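PDB 4JZA: uncharacterized protein from Legionella longbeachae NSW150, which probably removes the 3-phosphate from phosphatidylinositol 3-phosphate, as a phosphoinositide phosphatase through which the bacterium may alter host lipid metabolism. Local coordinates for residues 126-131 and 318-323; 311-316 and 343-348; 54-59 and 115-120. All coordinates share one frame; numbering follows the deposited sequence.

Contact 1. Residues 126-131 and 318-323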
ATOM      1  N   VAL A 126       9.329   4.292  -4.685  1.00 44.90           N
ATOM      2  CA  VAL A 126       8.607   3.058  -4.527  1.00 44.28           C
ATOM      3  C   VAL A 126       7.288   3.374  -3.860  1.00 47.84           C
ATOM      4  O   VAL A 126       6.240   2.960  -4.334  1.00 47.68           O
ATOM      5  CB  VAL A 126       9.463   2.054  -3.744  1.00 44.88           C
ATOM      6  CG1 VAL A 126       8.612   0.965  -3.111  1.00 47.80           C
ATOM      7  CG2 VAL A 126      10.528   1.462  -4.680  1.00 43.48           C
ATOM      8  N   GLU A 127       7.337   4.152  -2.783  1.00 49.73           N
ATOM      9  CA  GLU A 127       6.148   4.458  -2.017  1.00 45.39           C
ATOM     10  C   GLU A 127       5.176   5.293  -2.809  1.00 43.94           C
ATOM     11  O   GLU A 127       3.965   5.166  -2.648  1.00 45.21           O
ATOM     12  CB  GLU A 127       6.519   5.138  -0.723  1.00 48.49           C
ATOM     13  CG  GLU A 127       7.298   4.193   0.179  1.00 59.16           C
ATOM     14  CD  GLU A 127       8.110   4.885   1.286  1.00 70.05           C
ATOM     15  OE1 GLU A 127       8.139   6.141   1.349  1.00 70.47           O
ATOM     16  OE2 GLU A 127       8.736   4.143   2.096  1.00 70.09           O
ATOM     17  N   LEU A 128       5.678   6.164  -3.661  1.00 43.06           N
ATOM     18  CA  LEU A 128       4.775   6.946  -4.528  1.00 41.02           C
ATOM     19  C   LEU A 128       3.922   6.067  -5.462  1.00 39.19           C
ATOM     20  O   LEU A 128       2.685   6.208  -5.491  1.00 36.57           O
ATOM     21  CB  LEU A 128       5.538   7.944  -5.376  1.00 37.63           C
ATOM     22  CG  LEU A 128       6.030   9.175  -4.663  1.00 36.65           C
ATOM     23  CD1 LEU A 128       6.915   9.979  -5.605  1.00 37.01           C
ATOM     24  CD2 LEU A 128       4.895  10.046  -4.173  1.00 37.60           C
ATOM     25  N   LEU A 129       4.574   5.150  -6.184  1.00 35.15           N
ATOM     26  CA  LEU A 129       3.846   4.158  -7.012  1.00 34.22           C
ATOM     27  C   LEU A 129       2.853   3.248  -6.216  1.00 34.51           C
ATOM     28  O   LEU A 129       1.697   3.051  -6.591  1.00 33.15           O
ATOM     29  CB  LEU A 129       4.850   3.268  -7.730  1.00 33.16           C
ATOM     30  CG  LEU A 129       4.286   2.338  -8.807  1.00 33.24           C
ATOM     31  CD1 LEU A 129       3.503   3.087  -9.843  1.00 33.46           C
ATOM     32  CD2 LEU A 129       5.369   1.503  -9.473  1.00 32.09           C
ATOM     33  N   ASN A 130       3.333   2.720  -5.095  1.00 35.64           N
ATOM     34  CA  ASN A 130       2.613   1.760  -4.283  1.00 33.54           C
ATOM     35  C   ASN A 130       1.353   2.381  -3.795  1.00 32.91           C
ATOM     36  O   ASN A 130       0.300   1.777  -3.852  1.00 34.97           O
ATOM     37  CB  ASN A 130       3.478   1.333  -3.105  1.00 34.59           C
ATOM     38  CG  ASN A 130       2.852   0.212  -2.292  1.00 34.81           C
ATOM     39  OD1 ASN A 130       2.552  -0.855  -2.819  1.00 32.49           O
ATOM     40  ND2 ASN A 130       2.666   0.456  -0.990  1.00 35.30           N
ATOM     41  N   GLU A 131       1.466   3.621  -3.336  1.00 35.63           N
ATOM     42  CA  GLU A 131       0.320   4.401  -2.743  1.00 33.56           C
ATOM     43  C   GLU A 131      -0.566   5.006  -3.801  1.00 32.40           C
ATOM     44  O   GLU A 131      -1.782   5.033  -3.649  1.00 34.58           O
ATOM     45  CB  GLU A 131       0.804   5.449  -1.694  1.00 32.73           C
ATOM     46  CG  GLU A 131       1.378   4.776  -0.447  1.00 33.07           C
ATOM     47  CD  GLU A 131       2.193   5.668   0.463  1.00 35.56           C
ATOM     48  OE1 GLU A 131       1.761   6.763   0.878  1.00 39.73           O
ATOM     49  OE2 GLU A 131       3.297   5.283   0.816  1.00 41.75           O
ATOM     50  N   GLN A 318      -2.206  13.399   0.408  1.00 37.58           N
ATOM     51  CA  GLN A 318      -3.227  14.459   0.387  1.00 36.50           C
ATOM     52  C   GLN A 318      -3.578  14.809  -1.048  1.00 37.59           C
ATOM     53  O   GLN A 318      -4.765  14.915  -1.380  1.00 37.62           O
ATOM     54  CB  GLN A 318      -2.805  15.665   1.190  1.00 33.74           C
ATOM     55  CG  GLN A 318      -2.412  15.300   2.619  1.00 34.77           C
ATOM     56  CD  GLN A 318      -2.187  16.493   3.541  1.00 34.88           C
ATOM     57  OE1 GLN A 318      -1.295  17.316   3.364  1.00 33.25           O
ATOM     58  NE2 GLN A 318      -2.988  16.567   4.543  1.00 39.32           N
ATOM     59  N   PHE A 319      -2.569  14.886  -1.906  1.00 38.63           N
ATOM     60  CA  PHE A 319      -2.824  15.108  -3.319  1.00 41.31           C
ATOM     61  C   PHE A 319      -3.549  13.929  -3.910  1.00 41.65           C
ATOM     62  O   PHE A 319      -4.405  14.119  -4.747  1.00 45.58           O
ATOM     63  CB  PHE A 319      -1.550  15.350  -4.124  1.00 43.57           C
ATOM     64  CG  PHE A 319      -1.020  16.758  -4.046  1.00 45.40           C
ATOM     65  CD1 PHE A 319      -1.649  17.791  -4.725  1.00 46.25           C
ATOM     66  CD2 PHE A 319       0.138  17.035  -3.346  1.00 47.12           C
ATOM     67  CE1 PHE A 319      -1.146  19.073  -4.704  1.00 46.17           C
ATOM     68  CE2 PHE A 319       0.652  18.321  -3.315  1.00 49.34           C
ATOM     69  CZ  PHE A 319       0.015  19.340  -4.008  1.00 48.66           C
ATOM     70  N   PHE A 320      -3.227  12.715  -3.478  1.00 43.32           N
ATOM     71  CA  PHE A 320      -3.935  11.538  -3.982  1.00 40.98           C
ATOM     72  C   PHE A 320      -5.385  11.613  -3.521  1.00 42.07           C
ATOM     73  O   PHE A 320      -6.320  11.389  -4.312  1.00 43.54           O
ATOM     74  CB  PHE A 320      -3.317  10.229  -3.478  1.00 43.01           C
ATOM     75  CG  PHE A 320      -1.920   9.933  -3.982  1.00 42.12           C
ATOM     76  CD1 PHE A 320      -1.372  10.593  -5.036  1.00 44.49           C
ATOM     77  CD2 PHE A 320      -1.177   8.935  -3.383  1.00 43.20           C
ATOM     78  CE1 PHE A 320      -0.098  10.280  -5.466  1.00 47.40           C
ATOM     79  CE2 PHE A 320       0.082   8.610  -3.799  1.00 42.70           C
ATOM     80  CZ  PHE A 320       0.635   9.285  -4.839  1.00 44.99           C
ATOM     81  N   LEU A 321      -5.598  11.935  -2.250  1.00 39.64           N
ATOM     82  CA  LEU A 321      -6.975  12.022  -1.759  1.00 43.71           C
ATOM     83  C   LEU A 321      -7.746  13.054  -2.565  1.00 44.66           C
ATOM     84  O   LEU A 321      -8.852  12.786  -3.044  1.00 40.81           O
ATOM     85  CB  LEU A 321      -7.018  12.372  -0.260  1.00 43.68           C
ATOM     86  CG  LEU A 321      -8.372  12.423   0.442  1.00 44.22           C
ATOM     87  CD1 LEU A 321      -9.113  11.129   0.256  1.00 43.06           C
ATOM     88  CD2 LEU A 321      -8.143  12.684   1.939  1.00 46.41           C
ATOM     89  N   GLU A 322      -7.123  14.231  -2.687  1.00 47.41           N
ATOM     90  CA  GLU A 322      -7.656  15.331  -3.454  1.00 48.85           C
ATOM     91  C   GLU A 322      -8.071  14.867  -4.849  1.00 47.91           C
ATOM     92  O   GLU A 322      -9.145  15.191  -5.317  1.00 50.50           O
ATOM     93  CB  GLU A 322      -6.630  16.468  -3.549  1.00 52.77           C
ATOM     94  CG  GLU A 322      -6.909  17.529  -4.624  1.00 52.65           C
ATOM     95  CD  GLU A 322      -5.818  18.593  -4.730  1.00 51.79           C
ATOM     96  OE1 GLU A 322      -5.874  19.436  -5.644  1.00 49.23           O
ATOM     97  OE2 GLU A 322      -4.887  18.602  -3.903  1.00 51.18           O
ATOM     98  N   HIS A 323      -7.249  14.085  -5.508  1.00 44.13           N
ATOM     99  CA  HIS A 323      -7.533  13.773  -6.888  1.00 42.80           C
ATOM    100  C   HIS A 323      -8.752  12.871  -7.059  1.00 43.54           C
ATOM    101  O   HIS A 323      -9.452  12.961  -8.056  1.00 43.98           O
ATOM    102  CB  HIS A 323      -6.337  13.105  -7.508  1.00 41.46           C
ATOM    103  CG  HIS A 323      -6.482  12.873  -8.977  1.00 43.83           C
ATOM    104  ND1 HIS A 323      -6.396  13.892  -9.905  1.00 45.38           N
ATOM    105  CD2 HIS A 323      -6.678  11.733  -9.687  1.00 43.00           C
ATOM    106  CE1 HIS A 323      -6.534  13.391 -11.124  1.00 44.36           C
ATOM    107  NE2 HIS A 323      -6.692  12.082 -11.020  1.00 44.87           N
TER
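E131 and F320 are the point of closest backbone approach between residues 126-131 and 318-323, two helical segments whose CA atoms stand 8.4 Å apart there. The arrangement is a helix-helix packing within an alpha-beta fold: helix 122-140 meets helix 315-325, and a single aromatic side chain spans most of the distance between them. The CA-CB bond of F320 is directed toward the partner helix, and with CG anti to its own carbonyl carbon (chi1 -66°) the ring reaches the last turn of 126-131 with CE2 and CZ leading. F320 CE2 lies 3.7 Å from E131 C, the carbonyl carbon. The CB of E131 meets the ring at its edge, in the ring plane, 3.9 Å from F320 CE2. One turn back, the main-chain O of L128 is 3.8 Å from F320 CZ, and the looser approach of L128 CD2 to the same CZ, at 4.4 Å, adds an aliphatic contribution. The phenyl group thus rests largely against helix backbone and the root of a glutamate, with no hydrogen bond joining the two segments. L59 of helix 41-62 also packs on F320, while I113 of helix 95-116 packs on L128, so helices 41-62 and 95-116 flank the pair. Although E131 offers its CB to the ring, its chain runs on extended beyond CG (chi2 165°) and carries the carboxylate to polar partners at the start of helix 315-325: the one oxygen OE1 is hydrogen-bonded to both Q317 NE2 and H316 NE2.

Contact 2. Residues 311-316 and 343-348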
ATOM      1  N   TRP A 311      -4.399  15.817   8.836  1.00 44.79           N
ATOM      2  CA  TRP A 311      -3.120  16.560   8.879  1.00 45.40           C
ATOM      3  C   TRP A 311      -1.867  15.677   8.988  1.00 43.50           C
ATOM      4  O   TRP A 311      -0.786  16.095   8.633  1.00 45.18           O
ATOM      5  CB  TRP A 311      -3.117  17.607  10.015  1.00 45.77           C
ATOM      6  CG  TRP A 311      -4.166  18.706   9.885  1.00 46.16           C
ATOM      7  CD1 TRP A 311      -5.165  18.960  10.749  1.00 47.54           C
ATOM      8  CD2 TRP A 311      -4.292  19.675   8.830  1.00 46.83           C
ATOM      9  NE1 TRP A 311      -5.915  20.015  10.301  1.00 51.39           N
ATOM     10  CE2 TRP A 311      -5.388  20.477   9.129  1.00 46.99           C
ATOM     11  CE3 TRP A 311      -3.562  19.953   7.680  1.00 50.42           C
ATOM     12  CZ2 TRP A 311      -5.793  21.515   8.317  1.00 47.76           C
ATOM     13  CZ3 TRP A 311      -3.967  21.004   6.871  1.00 48.62           C
ATOM     14  CH2 TRP A 311      -5.049  21.774   7.199  1.00 47.09           C
ATOM     15  N   VAL A 312      -1.995  14.472   9.506  1.00 43.08           N
ATOM     16  CA  VAL A 312      -0.842  13.566   9.573  1.00 41.31           C
ATOM     17  C   VAL A 312      -0.544  12.856   8.225  1.00 43.26           C
ATOM     18  O   VAL A 312       0.549  12.278   8.018  1.00 41.13           O
ATOM     19  CB  VAL A 312      -0.987  12.560  10.722  1.00 38.94           C
ATOM     20  CG1 VAL A 312      -1.119  13.298  12.042  1.00 39.06           C
ATOM     21  CG2 VAL A 312      -2.182  11.652  10.511  1.00 39.10           C
ATOM     22  N   LEU A 313      -1.485  12.912   7.292  1.00 41.22           N
ATOM     23  CA  LEU A 313      -1.212  12.334   6.006  1.00 41.16           C
ATOM     24  C   LEU A 313       0.029  13.010   5.431  1.00 41.49           C
ATOM     25  O   LEU A 313       0.244  14.168   5.665  1.00 47.95           O
ATOM     26  CB  LEU A 313      -2.396  12.519   5.059  1.00 41.93           C
ATOM     27  CG  LEU A 313      -3.655  11.738   5.378  1.00 40.02           C
ATOM     28  CD1 LEU A 313      -4.707  12.052   4.352  1.00 39.23           C
ATOM     29  CD2 LEU A 313      -3.375  10.256   5.390  1.00 41.92           C
ATOM     30  N   SER A 314       0.869  12.251   4.724  1.00 41.47           N
ATOM     31  CA  SER A 314       1.949  12.780   3.958  1.00 36.65           C
ATOM     32  C   SER A 314       1.388  13.664   2.885  1.00 41.11           C
ATOM     33  O   SER A 314       0.215  13.613   2.551  1.00 40.71           O
ATOM     34  CB  SER A 314       2.710  11.653   3.291  1.00 37.84           C
ATOM     35  OG  SER A 314       1.968  11.055   2.229  1.00 38.21           O
ATOM     36  N   GLU A 315       2.239  14.472   2.307  1.00 45.04           N
ATOM     37  CA  GLU A 315       1.752  15.411   1.347  1.00 51.12           C
ATOM     38  C   GLU A 315       1.243  14.705   0.073  1.00 45.90           C
ATOM     39  O   GLU A 315       0.260  15.103  -0.541  1.00 41.26           O
ATOM     40  CB  GLU A 315       2.851  16.413   1.011  1.00 57.58           C
ATOM     41  CG  GLU A 315       2.323  17.525   0.132  1.00 66.09           C
ATOM     42  CD  GLU A 315       3.402  18.394  -0.463  1.00 74.47           C
ATOM     43  OE1 GLU A 315       3.301  19.620  -0.253  1.00 86.11           O
ATOM     44  OE2 GLU A 315       4.310  17.866  -1.153  1.00 67.86           O
ATOM     45  N   HIS A 316       1.941  13.672  -0.339  1.00 44.64           N
ATOM     46  CA  HIS A 316       1.500  12.933  -1.496  1.00 44.81           C
ATOM     47  C   HIS A 316       0.130  12.269  -1.256  1.00 44.24           C
ATOM     48  O   HIS A 316      -0.741  12.289  -2.143  1.00 42.87           O
ATOM     49  CB  HIS A 316       2.595  11.965  -2.029  1.00 45.94           C
ATOM     50  CG  HIS A 316       2.995  10.887  -1.080  1.00 47.12           C
ATOM     51  ND1 HIS A 316       4.105  10.983  -0.273  1.00 47.17           N
ATOM     52  CD2 HIS A 316       2.431   9.690  -0.805  1.00 50.89           C
ATOM     53  CE1 HIS A 316       4.207   9.899   0.472  1.00 50.72           C
ATOM     54  NE2 HIS A 316       3.199   9.096   0.171  1.00 55.10           N
ATOM     55  N   ARG A 343      -3.978   1.870   4.915  1.00 35.43           N
ATOM     56  CA  ARG A 343      -4.418   2.056   6.304  1.00 37.73           C
ATOM     57  C   ARG A 343      -4.153   3.435   6.906  1.00 39.07           C
ATOM     58  O   ARG A 343      -3.969   3.565   8.133  1.00 39.09           O
ATOM     59  CB  ARG A 343      -3.803   0.923   7.126  1.00 38.61           C
ATOM     60  CG  ARG A 343      -3.969  -0.403   6.399  1.00 37.25           C
ATOM     61  CD  ARG A 343      -5.441  -0.780   6.378  1.00 39.29           C
ATOM     62  NE  ARG A 343      -5.728  -1.392   7.655  1.00 39.06           N
ATOM     63  CZ  ARG A 343      -6.446  -0.849   8.584  1.00 42.62           C
ATOM     64  NH1 ARG A 343      -7.054   0.279   8.362  1.00 48.88           N
ATOM     65  NH2 ARG A 343      -6.590  -1.458   9.729  1.00 47.59           N
ATOM     66  N   THR A 344      -4.135   4.454   6.030  1.00 40.27           N
ATOM     67  CA  THR A 344      -3.894   5.833   6.404  1.00 39.45           C
ATOM     68  C   THR A 344      -5.182   6.670   6.589  1.00 43.02           C
ATOM     69  O   THR A 344      -5.124   7.809   7.066  1.00 41.75           O
ATOM     70  CB  THR A 344      -3.021   6.524   5.352  1.00 38.92           C
ATOM     71  OG1 THR A 344      -3.592   6.369   4.060  1.00 38.59           O
ATOM     72  CG2 THR A 344      -1.668   5.935   5.335  1.00 39.15           C
ATOM     73  N   LEU A 345      -6.339   6.104   6.228  1.00 42.79           N
ATOM     74  CA  LEU A 345      -7.611   6.786   6.393  1.00 39.80           C
ATOM     75  C   LEU A 345      -8.445   5.977   7.385  1.00 41.77           C
ATOM     76  O   LEU A 345      -8.377   4.746   7.436  1.00 37.48           O
ATOM     77  CB  LEU A 345      -8.319   6.884   5.059  1.00 39.80           C
ATOM     78  CG  LEU A 345      -7.550   7.550   3.902  1.00 40.43           C
ATOM     79  CD1 LEU A 345      -8.338   7.395   2.602  1.00 41.59           C
ATOM     80  CD2 LEU A 345      -7.351   9.026   4.159  1.00 38.09           C
ATOM     81  N   PRO A 346      -9.241   6.666   8.204  1.00 45.01           N
ATOM     82  CA  PRO A 346      -9.884   6.012   9.331  1.00 44.11           C
ATOM     83  C   PRO A 346     -11.205   5.349   8.982  1.00 41.95           C
ATOM     84  O   PRO A 346     -12.224   5.663   9.542  1.00 42.60           O
ATOM     85  CB  PRO A 346     -10.075   7.166  10.319  1.00 45.20           C
ATOM     86  CG  PRO A 346     -10.258   8.356   9.463  1.00 44.97           C
ATOM     87  CD  PRO A 346      -9.463   8.124   8.211  1.00 44.31           C
ATOM     88  N   LEU A 347     -11.152   4.425   8.059  1.00 41.72           N
ATOM     89  CA  LEU A 347     -12.278   3.562   7.755  1.00 41.33           C
ATOM     90  C   LEU A 347     -11.753   2.235   7.272  1.00 38.62           C
ATOM     91  O   LEU A 347     -10.659   2.140   6.790  1.00 44.91           O
ATOM     92  CB  LEU A 347     -13.180   4.186   6.702  1.00 43.95           C
ATOM     93  CG  LEU A 347     -12.707   4.284   5.254  1.00 44.05           C
ATOM     94  CD1 LEU A 347     -13.862   4.766   4.394  1.00 44.10           C
ATOM     95  CD2 LEU A 347     -11.537   5.235   5.162  1.00 44.36           C
ATOM     96  N   PRO A 348     -12.516   1.192   7.423  1.00 41.34           N
ATOM     97  CA  PRO A 348     -11.991  -0.183   7.259  1.00 41.39           C
ATOM     98  C   PRO A 348     -11.640  -0.615   5.866  1.00 39.94           C
ATOM     99  O   PRO A 348     -12.335  -0.280   4.877  1.00 37.64           O
ATOM    100  CB  PRO A 348     -13.156  -1.072   7.689  1.00 39.75           C
ATOM    101  CG  PRO A 348     -14.126  -0.173   8.353  1.00 41.13           C
ATOM    102  CD  PRO A 348     -13.926   1.199   7.839  1.00 42.71           C
TER
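Residues 311-316 and 343-348 approach each other most closely at L313 and T344, where the CA atoms are 7.0 Å apart; the first segment is mainly a loop leading into helix 315-325 and the second is an irregular loop before strand 352-359. L313 makes the whole connection on its side, dividing its two methyl groups between neighbouring residues of the loop. L313 CD2 sits 3.4 Å from the main-chain O of T344 and 3.7 Å from T344 CB. The other branch, L313 CD1, meets L345 CD2 at 4.0 Å, methyl against methyl. The leucine crosses both T344 and L345 at about a right angle. A chi1 of -69° places CG beside the backbone N, and chi2 of 180° sets CD1 anti to CA, so that both methyls face the loop although the CB itself does not aim there. The next residue, S314, is the N-cap just before helix 315-325, its OG hydrogen-bonded to the backbone N of Q317. The same Q317 takes part on the loop side, its OE1 being hydrogen-bonded to T344 OG1, so one glutamine ties the first helical turn to the threonine that L313 packs on. Past L345 the loop bends through an inverse gamma turn centred on P346, closed by a weak hydrogen bond from L347 N to L345 O. Y135 and M138 of helix 122-140 pack on L345, and Y135 also touches T344.

Contact 3. Residues 54-59 and 115-120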
ATOM      1  N   LYS A  54      -1.594   1.779 -14.719  1.00 38.69           N
ATOM      2  CA  LYS A  54      -2.597   2.739 -14.235  1.00 43.24           C
ATOM      3  C   LYS A  54      -2.143   3.485 -12.977  1.00 42.85           C
ATOM      4  O   LYS A  54      -2.498   4.627 -12.798  1.00 50.45           O
ATOM      5  CB  LYS A  54      -3.922   2.067 -13.931  1.00 48.12           C
ATOM      6  CG  LYS A  54      -4.788   1.832 -15.156  1.00 48.74           C
ATOM      7  CD  LYS A  54      -5.781   0.708 -14.907  1.00 49.47           C
ATOM      8  CE  LYS A  54      -6.449   0.326 -16.208  1.00 55.07           C
ATOM      9  NZ  LYS A  54      -6.822  -1.107 -16.205  1.00 59.64           N
ATOM     10  N   ALA A  55      -1.342   2.886 -12.114  1.00 39.38           N
ATOM     11  CA  ALA A  55      -0.910   3.634 -10.960  1.00 41.62           C
ATOM     12  C   ALA A  55       0.049   4.752 -11.320  1.00 43.20           C
ATOM     13  O   ALA A  55       0.075   5.797 -10.647  1.00 38.57           O
ATOM     14  CB  ALA A  55      -0.282   2.729  -9.924  1.00 41.34           C
ATOM     15  N   PHE A  56       0.876   4.526 -12.338  1.00 45.15           N
ATOM     16  CA  PHE A  56       1.713   5.634 -12.826  1.00 48.13           C
ATOM     17  C   PHE A  56       0.846   6.795 -13.309  1.00 44.46           C
ATOM     18  O   PHE A  56       1.127   7.943 -12.961  1.00 40.13           O
ATOM     19  CB  PHE A  56       2.676   5.241 -13.941  1.00 51.45           C
ATOM     20  CG  PHE A  56       3.556   6.367 -14.407  1.00 56.33           C
ATOM     21  CD1 PHE A  56       3.428   7.617 -13.952  1.00 67.13           C
ATOM     22  CD2 PHE A  56       4.537   6.136 -15.240  1.00 64.85           C
ATOM     23  CE1 PHE A  56       4.242   8.639 -14.377  1.00 66.57           C
ATOM     24  CE2 PHE A  56       5.381   7.151 -15.643  1.00 65.42           C
ATOM     25  CZ  PHE A  56       5.219   8.397 -15.221  1.00 60.32           C
ATOM     26  N   TYR A  57      -0.184   6.494 -14.099  1.00 43.16           N
ATOM     27  CA  TYR A  57      -1.078   7.515 -14.583  1.00 43.68           C
ATOM     28  C   TYR A  57      -1.764   8.239 -13.444  1.00 44.98           C
ATOM     29  O   TYR A  57      -1.843   9.464 -13.464  1.00 49.68           O
ATOM     30  CB  TYR A  57      -2.116   6.962 -15.552  1.00 42.99           C
ATOM     31  CG  TYR A  57      -1.595   6.867 -16.954  1.00 43.21           C
ATOM     32  CD1 TYR A  57      -0.580   5.987 -17.269  1.00 42.04           C
ATOM     33  CD2 TYR A  57      -2.098   7.681 -17.965  1.00 45.07           C
ATOM     34  CE1 TYR A  57      -0.089   5.883 -18.559  1.00 43.41           C
ATOM     35  CE2 TYR A  57      -1.616   7.593 -19.265  1.00 46.21           C
ATOM     36  CZ  TYR A  57      -0.615   6.679 -19.561  1.00 46.44           C
ATOM     37  OH  TYR A  57      -0.122   6.560 -20.858  1.00 48.93           O
ATOM     38  N   PHE A  58      -2.231   7.524 -12.430  1.00 41.89           N
ATOM     39  CA  PHE A  58      -2.817   8.227 -11.308  1.00 39.12           C
ATOM     40  C   PHE A  58      -1.827   9.213 -10.719  1.00 39.84           C
ATOM     41  O   PHE A  58      -2.177  10.332 -10.323  1.00 42.21           O
ATOM     42  CB  PHE A  58      -3.202   7.249 -10.229  1.00 39.26           C
ATOM     43  CG  PHE A  58      -3.990   7.865  -9.116  1.00 37.17           C
ATOM     44  CD1 PHE A  58      -3.348   8.410  -8.038  1.00 35.12           C
ATOM     45  CD2 PHE A  58      -5.367   7.865  -9.155  1.00 37.75           C
ATOM     46  CE1 PHE A  58      -4.048   8.977  -7.034  1.00 34.13           C
ATOM     47  CE2 PHE A  58      -6.092   8.431  -8.142  1.00 37.28           C
ATOM     48  CZ  PHE A  58      -5.427   8.984  -7.080  1.00 37.37           C
ATOM     49  N   LEU A  59      -0.588   8.779 -10.618  1.00 40.32           N
ATOM     50  CA  LEU A  59       0.463   9.547  -9.953  1.00 41.67           C
ATOM     51  C   LEU A  59       0.707  10.834 -10.696  1.00 44.21           C
ATOM     52  O   LEU A  59       0.786  11.918 -10.100  1.00 42.37           O
ATOM     53  CB  LEU A  59       1.736   8.694  -9.881  1.00 39.81           C
ATOM     54  CG  LEU A  59       2.974   9.334  -9.293  1.00 41.23           C
ATOM     55  CD1 LEU A  59       2.797   9.794  -7.860  1.00 40.96           C
ATOM     56  CD2 LEU A  59       4.130   8.356  -9.430  1.00 40.24           C
ATOM     57  N   LEU A 115      13.591   9.944 -11.043  1.00 43.50           N
ATOM     58  CA  LEU A 115      14.057  10.981 -11.974  1.00 40.69           C
ATOM     59  C   LEU A 115      13.088  12.149 -12.091  1.00 45.23           C
ATOM     60  O   LEU A 115      13.437  13.267 -11.746  1.00 43.72           O
ATOM     61  CB  LEU A 115      14.221  10.422 -13.371  1.00 42.36           C
ATOM     62  CG  LEU A 115      14.609  11.472 -14.434  1.00 44.88           C
ATOM     63  CD1 LEU A 115      15.917  12.150 -14.047  1.00 42.80           C
ATOM     64  CD2 LEU A 115      14.741  10.841 -15.803  1.00 45.40           C
ATOM     65  N   ASN A 116      11.884  11.921 -12.606  1.00 50.05           N
ATOM     66  CA  ASN A 116      10.969  13.040 -12.786  1.00 54.52           C
ATOM     67  C   ASN A 116      10.498  13.746 -11.475  1.00 50.02           C
ATOM     68  O   ASN A 116      10.228  14.948 -11.474  1.00 52.18           O
ATOM     69  CB  ASN A 116       9.764  12.637 -13.621  1.00 62.64           C
ATOM     70  CG  ASN A 116       8.850  13.825 -13.960  1.00 71.11           C
ATOM     71  OD1 ASN A 116       7.704  13.922 -13.485  1.00 69.88           O
ATOM     72  ND2 ASN A 116       9.361  14.739 -14.791  1.00 82.40           N
ATOM     73  N   TRP A 117      10.427  13.044 -10.365  1.00 45.07           N
ATOM     74  CA  TRP A 117       9.981  13.679  -9.116  1.00 44.99           C
ATOM     75  C   TRP A 117      11.171  14.074  -8.239  1.00 48.41           C
ATOM     76  O   TRP A 117      10.995  14.662  -7.178  1.00 46.73           O
ATOM     77  CB  TRP A 117       9.003  12.765  -8.334  1.00 44.69           C
ATOM     78  CG  TRP A 117       7.555  12.953  -8.752  1.00 42.50           C
ATOM     79  CD1 TRP A 117       6.633  13.784  -8.171  1.00 42.89           C
ATOM     80  CD2 TRP A 117       6.895  12.330  -9.858  1.00 39.26           C
ATOM     81  NE1 TRP A 117       5.440  13.713  -8.860  1.00 45.42           N
ATOM     82  CE2 TRP A 117       5.586  12.840  -9.910  1.00 41.00           C
ATOM     83  CE3 TRP A 117       7.297  11.420 -10.819  1.00 38.05           C
ATOM     84  CZ2 TRP A 117       4.662  12.428 -10.851  1.00 39.98           C
ATOM     85  CZ3 TRP A 117       6.398  11.036 -11.772  1.00 40.50           C
ATOM     86  CH2 TRP A 117       5.076  11.530 -11.778  1.00 39.91           C
ATOM     87  N   GLY A 118      12.381  13.750  -8.686  1.00 49.72           N
ATOM     88  CA  GLY A 118      13.588  14.188  -7.999  1.00 51.17           C
ATOM     89  C   GLY A 118      13.692  13.644  -6.595  1.00 49.89           C
ATOM     90  O   GLY A 118      13.945  14.390  -5.668  1.00 52.18           O
ATOM     91  N   CYS A 119      13.522  12.336  -6.474  1.00 46.79           N
ATOM     92  CA  CYS A 119      13.525  11.668  -5.202  1.00 49.00           C
ATOM     93  C   CYS A 119      14.955  11.468  -4.746  1.00 54.67           C
ATOM     94  O   CYS A 119      15.736  10.848  -5.466  1.00 56.28           O
ATOM     95  CB  CYS A 119      12.852  10.296  -5.338  1.00 46.95           C
ATOM     96  SG  CYS A 119      11.066  10.288  -5.771  1.00 50.32           S
ATOM     97  N   SER A 120      15.303  11.940  -3.549  1.00 59.99           N
ATOM     98  CA  SER A 120      16.659  11.712  -3.012  1.00 65.85           C
ATOM     99  C   SER A 120      16.900  10.257  -2.781  1.00 62.90           C
ATOM    100  O   SER A 120      17.997   9.804  -2.990  1.00 62.64           O
ATOM    101  CB  SER A 120      16.915  12.447  -1.700  1.00 69.51           C
ATOM    102  OG  SER A 120      15.691  12.611  -1.030  1.00 82.56           O
TER
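W117 is met by two side chains of 54-59 that approach it in different ways, L59 over a face of the indole and F56 at its edge. The nearest CA atoms, those of L59 and W117, are 10.4 Å apart, a spacing bridged by the long side chains. L59 and W117 reach out from opposite directions, and L59 CG stands 4.3 Å from the centroid of the six-membered ring of W117, 29° off the ring normal. This is an off-centre CH-pi contact, displaced toward CZ2 and CH2. The opposite face carries N116 OD1, 3.6 Å above the plane and likewise offset toward the rim. F56 comes to the far end of the indole, with F56 CE1 near the indole plane, 4.0 Å from W117 CH2. Both F56 and L59 have CG anti to the backbone N (chi1 -178° and 177°), and, three residues apart on helix 41-62, they project from one side of it. W117 itself stands where helix 95-116 ends in a Schellman motif, with G118 at positive phi and its N bonded to L115 O. Y63 meets the indole with its ring almost parallel, and F65 meets it edge-to-face, so W117 belongs to a wider aromatic cluster. Across the two segments no hydrogen bond forms; cohesion between them probably rests on dispersion and the weak CH-pi term, and it depends on shape and on how the indole is turned.

Overall arrangement
Contact 1 lies between the other two, its centre 10 Å from that of contact 2 and 9 Å from that of contact 3, whereas contacts 2 and 3 are 19 Å apart and do not touch. Contacts 1 and 2 share helix 315-325, and their segments alternate along the chain. Contact 3 closes before either opens; its helix 95-116 leads on to helix 122-140 of contact 1. F320 packs on F58 and L59, joining contact 1 to contact 3, while Q318 and L321 pack on L313 of contact 2. Contact 3 joins two early helices, contact 1 adds helix 315-325, 187 residues further on, and contact 2 ties that helix's lead-in to the loop before sheet strand 352-359.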